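PDB 4DMI: capsid Protein, which forms a pentameric assembly and, as a phage capsid protein, probably contributes to the protein shell that encloses the viral genome. Local coordinates for the interface of chains A and B. Coordinates in Å, arbitrary orientation; residue numbers count along the deposited sequence, not the author numbering. Chains: chain A/B, Capsid Protein.

Contacts 1, 2 and 3 are separate patches of one interface between neighbouring copies of a pentamer. Contacts 2 and 3 are close, their C-alpha centres about 11 Å apart, and strand 119-121 of chain B leads straight from one into the other. Contact 1 lies about 31 Å from contact 3 and about 41 Å from contact 2, at helix 55-58 with its flanks, the end of strand 158-167 and chain B's C-terminal segment. Residue 132 serves on both sides of contact 3, in unequal surroundings, as expected where a subunit offers different faces to its two neighbours around a ring. Charged groups dominate contact 1, apolar ones contact 3.

Contact 1: the interface of chains A and B. Residues chain A 54, 56; chain B 53, 55, 58-59, 166, 173.
A:Arg54 hydrogen-bonds across to B:Gln58. Its NH1 and NH2 approach end-on and share the side-chain carbonyl oxygen of B:Gln58, NH1 to OE1 at 2.8 Å and NH2 to OE1 at 2.8 Å. The NH2 bond lies in the carbonyl plane, whereas NH1 is tilted 34° from it. A water bridges NH1 to the backbone O of B:Gln53.

Among the ionic contacts, A:Asp56 takes the side-on grip of A:Arg54: NE to OD1 is 2.7 Å, and NH2 to OD2 is 3.0 Å. The same OD2 receives NZ of B:Lys59 on its anti side, tilted out of the carboxylate plane, at 2.9 Å, and B:Glu55 OE2 lies 3.6 Å from that NZ. The lysine probably offsets the two carboxylates, which stack with planes 17° apart.

Apolar atoms sandwich the guanidinium. CG of B:Glu55 sits 3.8 Å above its centre, and CD2 of B:Leu173 lies off-centre on the opposite face. The arginine chain, bent at chi3 (71°), brings the flat group between them while its edge meets B:Gln58.

In the fold, this charged patch of the subunit interface joins the start of helix 55-58 in chain A to the same helix, the end of strand 158-167 and the C-terminal segment of chain B.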
ATOM      1  N   ARG A  54       7.172  -8.676  -9.010  1.00 12.03           N
ATOM      2  CA  ARG A  54       6.201  -8.137  -8.056  1.00 12.33           C
ATOM      3  C   ARG A  54       6.438  -6.629  -7.930  1.00 10.58           C
ATOM      4  O   ARG A  54       7.596  -6.197  -7.863  1.00 10.69           O
ATOM      5  CB  ARG A  54       6.319  -8.823  -6.696  1.00 10.93           C
ATOM      6  CG  ARG A  54       5.074  -8.658  -5.839  1.00 12.22           C
ATOM      7  CD  ARG A  54       5.172  -9.475  -4.562  1.00 11.61           C
ATOM      8  NE  ARG A  54       6.149  -8.918  -3.625  1.00 10.39           N
ATOM      9  CZ  ARG A  54       6.510  -9.511  -2.489  1.00 12.46           C
ATOM     10  NH1 ARG A  54       6.001 -10.687  -2.157  1.00 11.57           N
ATOM     11  NH2 ARG A  54       7.389  -8.932  -1.685  1.00 10.76           N
ATOM     12  N   ASP A  56       6.372  -4.177  -5.769  1.00  9.65           N
ATOM     13  CA  ASP A  56       7.206  -3.564  -4.742  1.00  8.94           C
ATOM     14  C   ASP A  56       8.686  -3.747  -5.047  1.00 12.22           C
ATOM     15  O   ASP A  56       9.487  -2.818  -4.872  1.00 12.74           O
ATOM     16  CB  ASP A  56       6.852  -4.089  -3.345  1.00  9.03           C
ATOM     17  CG  ASP A  56       7.086  -5.582  -3.190  1.00 16.38           C
ATOM     18  OD1 ASP A  56       6.879  -6.339  -4.165  1.00 14.07           O
ATOM     19  OD2 ASP A  56       7.468  -6.007  -2.077  1.00 13.55           O
TER
ATOM     20  N   GLN B  53       2.493 -16.640   0.888  1.00 11.60           N
ATOM     21  CA  GLN B  53       3.121 -15.849  -0.172  1.00 10.60           C
ATOM     22  C   GLN B  53       2.430 -14.523  -0.452  1.00 11.99           C
ATOM     23  O   GLN B  53       2.998 -13.673  -1.144  1.00 12.75           O
ATOM     24  CB  GLN B  53       3.243 -16.654  -1.476  1.00 11.67           C
ATOM     25  CG  GLN B  53       4.168 -17.852  -1.359  1.00 12.57           C
ATOM     26  CD  GLN B  53       5.603 -17.460  -1.055  1.00 13.21           C
ATOM     27  OE1 GLN B  53       6.300 -16.900  -1.903  1.00 17.23           O
ATOM     28  NE2 GLN B  53       6.057 -17.763   0.159  1.00 12.47           N
ATOM     29  N   GLU B  55       1.598 -10.840  -0.271  0.55  9.88           N
ATOM     30  CA  GLU B  55       2.629  -9.840  -0.008  0.55 10.70           C
ATOM     31  C   GLU B  55       2.711  -9.353   1.446  0.55 10.28           C
ATOM     32  O   GLU B  55       3.800  -9.208   2.003  0.55 12.62           O
ATOM     33  CB  GLU B  55       2.464  -8.658  -0.970  0.55 13.04           C
ATOM     34  CG  GLU B  55       3.601  -7.667  -0.914  0.55 14.28           C
ATOM     35  CD  GLU B  55       3.404  -6.482  -1.836  0.55 23.38           C
ATOM     36  OE1 GLU B  55       2.882  -6.673  -2.955  0.55 26.55           O
ATOM     37  OE2 GLU B  55       3.775  -5.355  -1.434  0.55 28.03           O
ATOM     38  N   GLN B  58       4.231 -12.292   3.483  1.00  8.63           N
ATOM     39  CA  GLN B  58       5.609 -12.588   3.114  1.00  9.60           C
ATOM     40  C   GLN B  58       6.590 -11.524   3.586  1.00  8.70           C
ATOM     41  O   GLN B  58       7.754 -11.833   3.856  1.00  8.57           O
ATOM     42  CB  GLN B  58       5.741 -12.816   1.603  1.00  8.38           C
ATOM     43  CG  GLN B  58       7.165 -13.214   1.159  1.00  9.22           C
ATOM     44  CD  GLN B  58       8.027 -12.020   0.775  1.00 10.94           C
ATOM     45  OE1 GLN B  58       7.535 -11.052   0.190  1.00 11.59           O
ATOM     46  NE2 GLN B  58       9.321 -12.087   1.085  1.00  9.70           N
ATOM     47  N   LYS B  59       6.129 -10.281   3.698  1.00  6.81           N
ATOM     48  CA  LYS B  59       7.010  -9.178   4.086  1.00  7.12           C
ATOM     49  C   LYS B  59       7.031  -8.911   5.593  1.00  7.16           C
ATOM     50  O   LYS B  59       7.618  -7.924   6.043  1.00  7.71           O
ATOM     51  CB  LYS B  59       6.614  -7.907   3.327  1.00  7.80           C
ATOM     52  CG  LYS B  59       6.802  -8.038   1.812  1.00  7.37           C
ATOM     53  CD  LYS B  59       6.295  -6.821   1.055  1.00  9.19           C
ATOM     54  CE  LYS B  59       7.172  -5.611   1.255  1.00 10.57           C
ATOM     55  NZ  LYS B  59       6.799  -4.536   0.275  1.00 10.71           N
ATOM     56  N   ILE B 166      13.787  -8.618   2.009  1.00  8.37           N
ATOM     57  CA  ILE B 166      12.560  -9.140   1.425  1.00  8.49           C
ATOM     58  C   ILE B 166      12.840 -10.223   0.375  1.00 10.38           C
ATOM     59  O   ILE B 166      12.089 -11.183   0.256  1.00 10.14           O
ATOM     60  CB  ILE B 166      11.749  -7.987   0.795  1.00  7.91           C
ATOM     61  CG1 ILE B 166      11.375  -6.948   1.868  1.00  8.84           C
ATOM     62  CG2 ILE B 166      10.512  -8.510   0.058  1.00  8.98           C
ATOM     63  CD1 ILE B 166      10.518  -7.492   3.007  1.00  9.10           C
ATOM     64  N   LEU B 173      11.977 -14.567  -3.183  1.00 13.28           N
ATOM     65  CA  LEU B 173      11.450 -14.093  -1.906  1.00 11.95           C
ATOM     66  C   LEU B 173      12.013 -14.864  -0.726  1.00 11.95           C
ATOM     67  O   LEU B 173      12.217 -16.079  -0.796  1.00 15.58           O
ATOM     68  CB  LEU B 173       9.924 -14.177  -1.888  1.00 13.69           C
ATOM     69  CG  LEU B 173       9.183 -13.413  -2.977  1.00 12.48           C
ATOM     70  CD1 LEU B 173       7.685 -13.679  -2.858  1.00 12.34           C
ATOM     71  CD2 LEU B 173       9.486 -11.921  -2.878  1.00 13.40           C
TER
HETATM   72  O   HOH W   1       3.701 -12.242  -3.223  1.00 15.41           O

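Contact 2: the interface of chains A and B. Residues chain A 94, 127; chain B 122-124.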
ATOM      1  N   ARG A  94       4.510  26.200   4.515  1.00  6.76           N
ATOM      2  CA  ARG A  94       4.399  27.598   4.888  1.00  7.26           C
ATOM      3  C   ARG A  94       2.933  28.006   4.998  1.00  9.20           C
ATOM      4  O   ARG A  94       2.028  27.273   4.571  1.00  8.17           O
ATOM      5  CB  ARG A  94       5.085  28.487   3.852  1.00  7.63           C
ATOM      6  CG  ARG A  94       6.596  28.251   3.737  1.00  7.31           C
ATOM      7  CD  ARG A  94       7.397  28.786   4.941  1.00  8.91           C
ATOM      8  NE  ARG A  94       7.289  30.239   5.057  1.00  9.44           N
ATOM      9  CZ  ARG A  94       8.303  31.067   5.288  1.00 10.24           C
ATOM     10  NH1 ARG A  94       9.530  30.597   5.428  1.00 14.97           N
ATOM     11  NH2 ARG A  94       8.085  32.376   5.367  1.00 13.29           N
ATOM     12  N   THR A 127       1.757  35.044  15.180  1.00 18.51           N
ATOM     13  CA  THR A 127       2.620  35.294  14.030  1.00 17.75           C
ATOM     14  C   THR A 127       3.850  34.387  14.064  1.00 16.76           C
ATOM     15  O   THR A 127       4.735  34.487  13.208  1.00 17.04           O
ATOM     16  CB  THR A 127       3.071  36.766  13.972  1.00 18.46           C
ATOM     17  OG1 THR A 127       3.682  37.124  15.217  1.00 22.93           O
ATOM     18  CG2 THR A 127       1.875  37.671  13.727  1.00 20.90           C
TER
ATOM     19  N   SER B 122      10.382  24.978   7.833  1.00  7.55           N
ATOM     20  CA  SER B 122      10.648  26.384   7.573  1.00  8.25           C
ATOM     21  C   SER B 122       9.772  27.256   8.451  1.00  8.69           C
ATOM     22  O   SER B 122       8.746  27.768   7.993  1.00  8.93           O
ATOM     23  CB  SER B 122      10.371  26.694   6.101  1.00  8.81           C
ATOM     24  OG  SER B 122      10.738  28.018   5.756  1.00 10.69           O
ATOM     25  N   PRO B 123      10.162  27.421   9.718  1.00 10.02           N
ATOM     26  CA  PRO B 123       9.366  28.254  10.624  1.00 10.02           C
ATOM     27  C   PRO B 123       9.461  29.723  10.228  1.00 11.37           C
ATOM     28  O   PRO B 123      10.434  30.132   9.600  1.00 12.85           O
ATOM     29  CB  PRO B 123      10.032  28.022  11.983  1.00 11.93           C
ATOM     30  CG  PRO B 123      11.459  27.694  11.652  1.00 12.61           C
ATOM     31  CD  PRO B 123      11.366  26.874  10.376  1.00 11.00           C
ATOM     32  N   ASP B 124       8.444  30.501  10.577  1.00 11.64           N
ATOM     33  CA  ASP B 124       8.466  31.930  10.335  1.00 13.52           C
ATOM     34  C   ASP B 124       8.022  32.661  11.589  1.00 15.15           C
ATOM     35  O   ASP B 124       7.067  32.243  12.248  1.00 14.00           O
ATOM     36  CB  ASP B 124       7.543  32.285   9.172  1.00 12.61           C
ATOM     37  CG  ASP B 124       7.619  33.751   8.798  1.00 19.30           C
ATOM     38  OD1 ASP B 124       8.749  34.290   8.695  1.00 23.00           O
ATOM     39  OD2 ASP B 124       6.546  34.367   8.612  1.00 21.37           O
TER
HETATM   40  O   HOH W   2       5.064  35.569  10.777  1.00 22.58           O
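The guanidinium of A:Arg94 has CB of B:Asp124 over one face, 3.8 Å above the plane and displaced toward the rim. At its edge, in plane, stands the hydroxyl oxygen OG of B:Ser122. Because the aspartate lies over the face and not at the edge, its carboxylate makes no paired hydrogen bonds with the arginine. The site is part of the subunit interface of the pentamer: A:Arg94 starts the short strand 94-95 and meets the loop from B:Ser122 to B:Asp124, just after strand 119-121.

A direct hydrogen bond runs from NH1 of A:Arg94 to OG of B:Ser122, 2.9 Å long and 152° at the hydrogen. OG lies in the guanidinium plane, which favours a well-directed N-H. With chi1 at -174°, B:Ser122 holds OG opposite its own backbone N and toward the arginine. The arginine reaches it by folding at chi2 (-72°) and again at chi3; its CD also packs against CB of the serine at 3.8 Å.

Charge attraction adds a longer component: NH2 of A:Arg94 and OD1 of B:Asp124 form a salt bridge at 3.9 Å. At that separation the aspartate probably steers the guanidinium electrostatically more than it fixes its rotation.

The other carboxylate oxygen connects to a second segment of chain A through a water. This water lies 2.9 Å from OD2 of B:Asp124 and 2.7 Å from the backbone O of A:Thr127.

Contact 3: the interface of chains A and B. Residues chain A 131-133; chain B 120-121, 132, 134.
A:Pro133 presents its ring to apolar side chains of chain B, with different ring atoms meeting different partners. Its CB touches the branch methyl CG2 of B:Ile120 at 3.9 Å, with CG1 of the same isoleucine slightly farther away. Next round the ring, CG faces CG2 of B:Val134 at 4.4 Å, a looser approach. At CD, where the ring closes onto the backbone nitrogen, CG2 of B:Val132 lies 3.7 Å away and CG1 of B:Val121 is 4.2 Å away. The proline and B:Val132 pass antiparallel, while B:Val121 runs alongside the ring.

The torsions of the beta-branched partners help explain these contacts. In B:Val121, chi1 of -48° sets CG1 opposite the carbonyl carbon, and this methyl packs against the backbone of A:Ser131 and A:Val132. It lies 3.4 Å from O of A:Ser131 and 4.1 Å from CA of A:Val132. B:Ile120 has its CG1 branch opposite the backbone N (chi1 -170°), with CG2 then between the backbone N and the carbonyl carbon, where it meets CB of the proline nearest.

A:Ser131 contributes through its side chain as well, its hydroxyl OG lying 3.7 Å from CA of B:Val121. The contacts around the proline ring are van der Waals ones.

In the fold, A:Pro133 begins strand 133-142, directly after the loop residues A:Ser131 and A:Val132. Chain B answers with strand 119-121, with B:Val132 just before its own strand 133-142, and with B:Val134 within that strand.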
ATOM      1  N   SER A 131       6.206  25.027  11.170  1.00  6.49           N
ATOM      2  CA  SER A 131       6.236  24.353   9.882  1.00  5.67           C
ATOM      3  C   SER A 131       6.458  22.849  10.048  1.00  6.91           C
ATOM      4  O   SER A 131       7.150  22.405  10.969  1.00  8.34           O
ATOM      5  CB  SER A 131       7.337  25.002   9.010  1.00  5.72           C
ATOM      6  OG  SER A 131       7.585  24.281   7.811  1.00  5.96           O
ATOM      7  N   VAL A 132       5.874  22.076   9.130  1.00  5.78           N
ATOM      8  CA  VAL A 132       6.019  20.623   9.090  1.00  5.72           C
ATOM      9  C   VAL A 132       6.321  20.200   7.657  1.00  6.21           C
ATOM     10  O   VAL A 132       6.077  20.956   6.712  1.00  6.17           O
ATOM     11  CB  VAL A 132       4.723  19.908   9.564  1.00  6.92           C
ATOM     12  CG1 VAL A 132       4.466  20.163  11.051  1.00  6.57           C
ATOM     13  CG2 VAL A 132       3.515  20.336   8.710  1.00  6.90           C
ATOM     14  N   PRO A 133       6.863  18.992   7.470  1.00  4.85           N
ATOM     15  CA  PRO A 133       6.993  18.507   6.094  1.00  5.65           C
ATOM     16  C   PRO A 133       5.613  18.260   5.493  1.00  6.81           C
ATOM     17  O   PRO A 133       4.667  17.855   6.189  1.00  7.64           O
ATOM     18  CB  PRO A 133       7.756  17.189   6.250  1.00  6.86           C
ATOM     19  CG  PRO A 133       7.451  16.747   7.672  1.00  5.72           C
ATOM     20  CD  PRO A 133       7.348  18.018   8.466  1.00  5.09           C
TER
ATOM     21  N   ILE B 120      13.948  19.971   6.780  1.00  7.52           N
ATOM     22  CA  ILE B 120      12.812  20.275   5.937  1.00  7.20           C
ATOM     23  C   ILE B 120      11.899  21.388   6.436  1.00  9.27           C
ATOM     24  O   ILE B 120      11.190  21.993   5.640  1.00  9.22           O
ATOM     25  CB  ILE B 120      11.991  18.969   5.695  1.00  8.32           C
ATOM     26  CG1 ILE B 120      10.915  19.145   4.615  1.00  8.93           C
ATOM     27  CG2 ILE B 120      11.378  18.462   6.998  1.00 12.38           C
ATOM     28  CD1 ILE B 120      11.460  19.602   3.271  1.00  9.80           C
ATOM     29  N   VAL B 121      11.911  21.692   7.729  1.00  6.35           N
ATOM     30  CA  VAL B 121      10.922  22.657   8.205  1.00  7.11           C
ATOM     31  C   VAL B 121      11.363  24.104   8.022  1.00  8.62           C
ATOM     32  O   VAL B 121      12.555  24.424   8.025  1.00  8.57           O
ATOM     33  CB  VAL B 121      10.402  22.381   9.650  1.00  9.89           C
ATOM     34  CG1 VAL B 121      10.002  20.914   9.819  1.00  8.11           C
ATOM     35  CG2 VAL B 121      11.411  22.766  10.684  1.00 11.29           C
ATOM     36  N   VAL B 132       8.891  17.342  14.478  1.00  4.91           N
ATOM     37  CA  VAL B 132       8.034  16.175  14.305  1.00  5.93           C
ATOM     38  C   VAL B 132       8.828  15.029  13.677  1.00  5.85           C
ATOM     39  O   VAL B 132       9.861  15.268  13.047  1.00  5.34           O
ATOM     40  CB  VAL B 132       6.841  16.520  13.387  1.00  5.40           C
ATOM     41  CG1 VAL B 132       5.907  17.506  14.093  1.00  5.92           C
ATOM     42  CG2 VAL B 132       7.319  17.088  12.025  1.00  6.62           C
ATOM     43  N   VAL B 134       9.829  12.627  10.765  1.00  4.77           N
ATOM     44  CA  VAL B 134       9.707  12.625   9.302  1.00  4.93           C
ATOM     45  C   VAL B 134       9.715  11.159   8.876  1.00  6.38           C
ATOM     46  O   VAL B 134      10.746  10.501   8.918  1.00  6.19           O
ATOM     47  CB  VAL B 134      10.882  13.352   8.664  1.00  4.73           C
ATOM     48  CG1 VAL B 134      10.683  13.445   7.174  1.00  7.32           C
ATOM     49  CG2 VAL B 134      11.025  14.728   9.276  1.00  5.91           C
TER